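Local coordinates for lysine-sensitive aspartokinase 3 (Escherichia coli, PDB 2J0W) that catalyses the ATP-dependent phosphorylation of L-aspartate to 4-phospho-L-aspartate, the first step towards lysine, and is feedback-inhibited by lysine, at the aspartic acid site and the interface of chains A and B. Coordinates in Å, arbitrary orientation; residue numbers count along the deposited sequence, not the author numbering. Chains: chain A/B, Lysine-sensitive aspartokinase 3.

Contact 1: the aspartic acid site. Residues chain A 39-40, 45, 119, 184, 198-201. With ASP (aspartic acid), chain C.
The substrate aspartate lies in the amino acid kinase domain, almost wholly enclosed by loops, the starts of helices 44-51 and 200-211, and A:Glu119 from within helix 108-131. A:Arg198 curls around its alpha-carboxylate. CB already approaches OXT, CG stands anti to the carbonyl carbon (chi1 -57°), and bends at chi2 and chi3 fold the chain back so that CD also passes near that oxygen. At the tip, NE donates to ASP OXT at 2.8 Å, nearly straight (166° at H), in a salt bridge. NH2 reaches ASP OXT as well, at 3.3 Å, so the guanidinium grips one oxygen edge-on with two nitrogens in its own plane. The methyl CG2 of A:Thr45 lies 3.3 Å above one guanidinium face, towards its rim, and probably helps to fix its orientation. The backbone N of A:Gly199 adds a further donor to OXT.

At the alpha-amino group the partners are acceptors. ASP N donates to the hydroxyl OG1 of A:Thr45 at 3.0 Å and to the carboxylate OE2 of A:Glu119, also at 3.0 Å, which it meets from somewhat above the carboxylate plane. A:Ala40 N donates to the same OE2 and so helps to position it, while the negative charge of glutamate would suit an ammonium group. A:Phe184, with CG anti to its backbone N (chi1 177°), lays one ring face under the substrate, ASP CA standing 3.7 Å from the ring centroid.

The beta-carboxylate is held differently. A:Ser201 N, at the start of its helix, donates at 2.8 Å to the anti lone pair of ASP OD2, and the helix end may steady the negative charge. A:Ser201 OG donates to A:Ser39 OG at 2.8 Å, and waters link OD1 to A:Ser39 OG and OD2 to A:Gly199 O. By fixing both alpha groups and the beta-carboxylate, the pocket holds aspartate and probably presents the beta-carboxylate for phosphorylation.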
# COMPACT_ATOMS: atom_id res chain seq x y z
N SER A 39 31.66 15.56 -13.41
CA SER A 39 31.72 14.49 -12.43
C SER A 39 33.21 14.18 -12.53
O SER A 39 33.90 14.77 -13.36
CB SER A 39 30.94 13.25 -12.89
OG SER A 39 29.54 13.44 -12.92
N ALA A 40 33.69 13.26 -11.72
CA ALA A 40 35.10 12.90 -11.79
C ALA A 40 35.23 11.93 -12.95
O ALA A 40 34.24 11.35 -13.40
CB ALA A 40 35.53 12.23 -10.49
N THR A 45 35.71 7.82 -8.77
CA THR A 45 34.87 7.72 -7.59
C THR A 45 34.87 6.34 -6.96
O THR A 45 34.93 6.23 -5.73
CB THR A 45 33.42 8.18 -7.90
OG1 THR A 45 33.43 9.58 -8.22
CG2 THR A 45 32.51 7.97 -6.68
N GLU A 119 35.95 14.96 -8.37
CA GLU A 119 35.44 16.08 -9.16
C GLU A 119 36.36 17.30 -9.03
O GLU A 119 36.33 18.20 -9.87
CB GLU A 119 34.01 16.45 -8.76
CG GLU A 119 33.32 15.49 -7.78
CD GLU A 119 33.10 14.09 -8.32
OE1 GLU A 119 33.68 13.15 -7.74
OE2 GLU A 119 32.36 13.93 -9.31
N PHE A 184 27.89 16.76 -7.53
CA PHE A 184 28.01 15.72 -6.51
C PHE A 184 28.44 16.15 -5.10
O PHE A 184 28.07 15.50 -4.11
CB PHE A 184 28.95 14.63 -7.03
CG PHE A 184 29.22 13.52 -6.07
CD1 PHE A 184 28.17 12.77 -5.55
CD2 PHE A 184 30.53 13.14 -5.78
CE1 PHE A 184 28.42 11.63 -4.76
CE2 PHE A 184 30.80 12.00 -4.99
CZ PHE A 184 29.74 11.24 -4.48
N ARG A 198 25.55 8.93 -4.88
CA ARG A 198 25.94 8.47 -6.21
C ARG A 198 25.07 9.07 -7.32
O ARG A 198 23.85 9.19 -7.16
CB ARG A 198 25.86 6.95 -6.28
CG ARG A 198 26.71 6.22 -5.24
CD ARG A 198 28.12 6.79 -5.15
NE ARG A 198 28.86 6.69 -6.41
CZ ARG A 198 29.71 5.71 -6.72
NH1 ARG A 198 29.94 4.73 -5.85
NH2 ARG A 198 30.33 5.71 -7.89
N GLY A 199 25.70 9.46 -8.43
CA GLY A 199 24.97 10.03 -9.54
C GLY A 199 24.50 11.45 -9.29
O GLY A 199 23.81 12.05 -10.11
N GLY A 200 24.91 11.98 -8.15
CA GLY A 200 24.52 13.32 -7.75
C GLY A 200 24.96 14.45 -8.64
O GLY A 200 24.49 15.59 -8.48
N SER A 201 25.86 14.18 -9.57
CA SER A 201 26.28 15.26 -10.46
C SER A 201 25.11 15.76 -11.32
O SER A 201 25.13 16.90 -11.76
CB SER A 201 27.44 14.83 -11.35
OG SER A 201 28.64 14.69 -10.59
N ASP C . 31.11 11.20 -9.24
CA ASP C . 29.94 10.67 -8.54
C ASP C . 29.86 9.16 -8.89
O ASP C . 30.82 8.65 -9.50
CB ASP C . 28.67 11.47 -8.95
CG ASP C . 28.18 11.32 -10.41
OD1 ASP C . 28.83 10.55 -11.18
OD2 ASP C . 27.15 11.98 -10.79
OXT ASP C . 28.81 8.52 -8.56
O HOH W 1 27.96 11.40 -13.73
O HOH W 2 25.04 11.36 -12.43

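Contact 2: the interface of chains A and B. Residues chain A 396-401, 403, 420; chain B 411-416.
Loop 396-401 of chain A, with the start of helix 402-407 and the end of strand 417-420 nearby, runs against loop 411-416 of chain B, which leads into the equivalent strand of the partner. Backbone groups make much of the contact. A:Gly401 N donates to B:Phe413 O at 3.0 Å, nearly straight (164° at H) and almost along the C=O axis. Glycine suits this place because its phi is positive (74°) and a side chain would be added close to B:Glu411. A:Cys400 points its SG, anti to the carbonyl carbon, alongside the B:Phe413 carbonyl and near B:Asn414 CB, where a modest, polarisable thiol packs without demanding a partner.

B:Asn414 is the central side chain. With CG anti to its backbone N (chi1 170°), it reaches across, its amide tip directed between two carbonyls. As modelled, OD1 lies 2.5 Å from A:Ala399 O and 2.6 Å from A:Ser397 O, a clash of acceptors. The amide is therefore probably turned over, which would put its NH2 group where it could donate to both. An alanine here would remove the amide and would probably leave those two carbonyls without this cross-chain partner, loosening the fit of the loops.

A water joins A:Ala399 O, 2.9 Å away, to B:Ile415 N. A:Tyr420 OH reaches B:Ile415 O at 3.5 Å, a weak hydrogen bond at best. Farther along, B:Arg416 bends at chi2 and lays its guanidinium beside A:Ser397, NH1 coming to 3.5 Å from CB, while OG stands over the rim of one face. Serine is small enough to admit the flat group. A:Lys398 NZ is 6.1 Å from B:Arg416 NE, a like-charged neighbour that may weaken this end slightly. The patch and its symmetry twin help to join the regulatory regions of the homodimer.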
# COMPACT_ATOMS: atom_id res chain seq x y z
N LEU A 396 -2.83 4.77 -16.94
CA LEU A 396 -2.88 3.32 -16.87
C LEU A 396 -4.03 2.87 -15.97
O LEU A 396 -4.60 1.79 -16.18
CB LEU A 396 -1.56 2.78 -16.31
CG LEU A 396 -0.28 3.28 -16.99
CD1 LEU A 396 0.94 2.71 -16.29
CD2 LEU A 396 -0.30 2.88 -18.44
N SER A 397 -4.36 3.70 -14.98
CA SER A 397 -5.43 3.40 -14.02
C SER A 397 -6.83 3.45 -14.60
O SER A 397 -7.66 2.61 -14.27
CB SER A 397 -5.33 4.35 -12.81
OG SER A 397 -5.36 5.71 -13.22
N LYS A 398 -7.10 4.44 -15.45
CA LYS A 398 -8.42 4.56 -16.05
C LYS A 398 -8.45 4.07 -17.50
O LYS A 398 -9.25 4.55 -18.31
CB LYS A 398 -8.91 6.01 -15.98
CG LYS A 398 -9.17 6.51 -14.57
CD LYS A 398 -10.02 7.77 -14.58
CE LYS A 398 -10.48 8.13 -13.17
NZ LYS A 398 -11.50 9.23 -13.16
N ALA A 399 -7.58 3.12 -17.81
CA ALA A 399 -7.49 2.55 -19.15
C ALA A 399 -7.75 1.06 -19.07
O ALA A 399 -7.78 0.50 -17.97
CB ALA A 399 -6.13 2.81 -19.72
N CYS A 400 -7.92 0.40 -20.21
CA CYS A 400 -8.21 -1.04 -20.24
C CYS A 400 -7.10 -1.97 -20.69
O CYS A 400 -6.19 -1.57 -21.41
CB CYS A 400 -9.45 -1.31 -21.10
SG CYS A 400 -11.00 -0.81 -20.34
N GLY A 401 -7.21 -3.24 -20.26
CA GLY A 401 -6.26 -4.27 -20.63
C GLY A 401 -4.88 -4.24 -20.00
O GLY A 401 -3.99 -4.99 -20.41
N GLY A 403 -3.77 -5.26 -16.96
CA GLY A 403 -3.34 -6.48 -16.30
C GLY A 403 -2.90 -7.61 -17.21
O GLY A 403 -1.93 -8.31 -16.92
N TYR A 420 -0.04 -0.99 -7.46
CA TYR A 420 -0.63 -0.21 -8.53
C TYR A 420 -1.95 0.44 -8.16
O TYR A 420 -2.78 -0.16 -7.47
CB TYR A 420 -0.83 -1.11 -9.74
CG TYR A 420 -1.69 -0.54 -10.85
CD1 TYR A 420 -1.38 0.68 -11.43
CD2 TYR A 420 -2.79 -1.25 -11.32
CE1 TYR A 420 -2.15 1.19 -12.47
CE2 TYR A 420 -3.56 -0.76 -12.36
CZ TYR A 420 -3.24 0.46 -12.93
OH TYR A 420 -3.99 0.93 -13.97
N GLU B 411 -8.71 -8.85 -19.83
CA GLU B 411 -8.23 -7.95 -20.87
C GLU B 411 -9.24 -6.86 -21.19
O GLU B 411 -8.91 -5.68 -21.22
CB GLU B 411 -7.89 -8.72 -22.15
CG GLU B 411 -7.68 -7.83 -23.36
CD GLU B 411 -7.30 -8.62 -24.59
OE1 GLU B 411 -7.62 -9.83 -24.65
OE2 GLU B 411 -6.69 -8.03 -25.51
N PRO B 412 -10.50 -7.25 -21.43
CA PRO B 412 -11.58 -6.31 -21.75
C PRO B 412 -11.99 -5.32 -20.64
O PRO B 412 -12.90 -4.51 -20.85
CB PRO B 412 -12.72 -7.24 -22.15
CG PRO B 412 -12.47 -8.45 -21.29
CD PRO B 412 -10.99 -8.64 -21.46
N PHE B 413 -11.33 -5.37 -19.48
CA PHE B 413 -11.70 -4.50 -18.37
C PHE B 413 -10.70 -3.46 -17.89
O PHE B 413 -9.55 -3.41 -18.32
CB PHE B 413 -12.09 -5.36 -17.17
CG PHE B 413 -13.14 -6.37 -17.48
CD1 PHE B 413 -12.88 -7.73 -17.29
CD2 PHE B 413 -14.39 -5.99 -17.94
CE1 PHE B 413 -13.85 -8.69 -17.55
CE2 PHE B 413 -15.37 -6.94 -18.21
CZ PHE B 413 -15.10 -8.30 -18.01
N ASN B 414 -11.16 -2.62 -16.97
CA ASN B 414 -10.31 -1.59 -16.41
C ASN B 414 -9.95 -1.95 -14.98
O ASN B 414 -10.78 -1.87 -14.09
CB ASN B 414 -11.00 -0.23 -16.40
CG ASN B 414 -10.22 0.81 -15.60
OD1 ASN B 414 -9.13 1.22 -15.98
ND2 ASN B 414 -10.78 1.21 -14.47
N ILE B 415 -8.72 -2.37 -14.76
CA ILE B 415 -8.34 -2.67 -13.40
C ILE B 415 -7.87 -1.34 -12.84
O ILE B 415 -6.99 -0.70 -13.42
CB ILE B 415 -7.26 -3.71 -13.38
CG1 ILE B 415 -7.80 -4.91 -14.16
CG2 ILE B 415 -6.88 -4.06 -11.94
CD1 ILE B 415 -7.00 -6.15 -14.04
N ARG B 416 -8.49 -0.91 -11.74
CA ARG B 416 -8.19 0.38 -11.13
C ARG B 416 -7.18 0.36 -10.00
O ARG B 416 -6.53 1.38 -9.70
CB ARG B 416 -9.49 1.00 -10.61
CG ARG B 416 -9.29 2.33 -9.91
CD ARG B 416 -8.93 3.43 -10.88
NE ARG B 416 -8.76 4.71 -10.20
CZ ARG B 416 -7.64 5.10 -9.60
NH1 ARG B 416 -6.57 4.31 -9.60
NH2 ARG B 416 -7.59 6.27 -8.97
O HOH W 3 -6.46 -1.84 -16.88

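Contact 1 and contact 2 lie about 40 Å apart, measured between the centres of their C-alpha atoms, and share no residue or secondary-structure element. Contact 1 is built from chain A alone, in the amino acid kinase domain, whereas contact 2 joins both chains within the ACT region required for homodimerization. Each is repeated, so the dimer has two aspartate sites and two copies of the loop contact about its two-fold axis. With substrate and ADP bound, this is the R-state. Given the separation, any influence of dimer packing on the active site would probably be transmitted through the protein, perhaps by movements between domains.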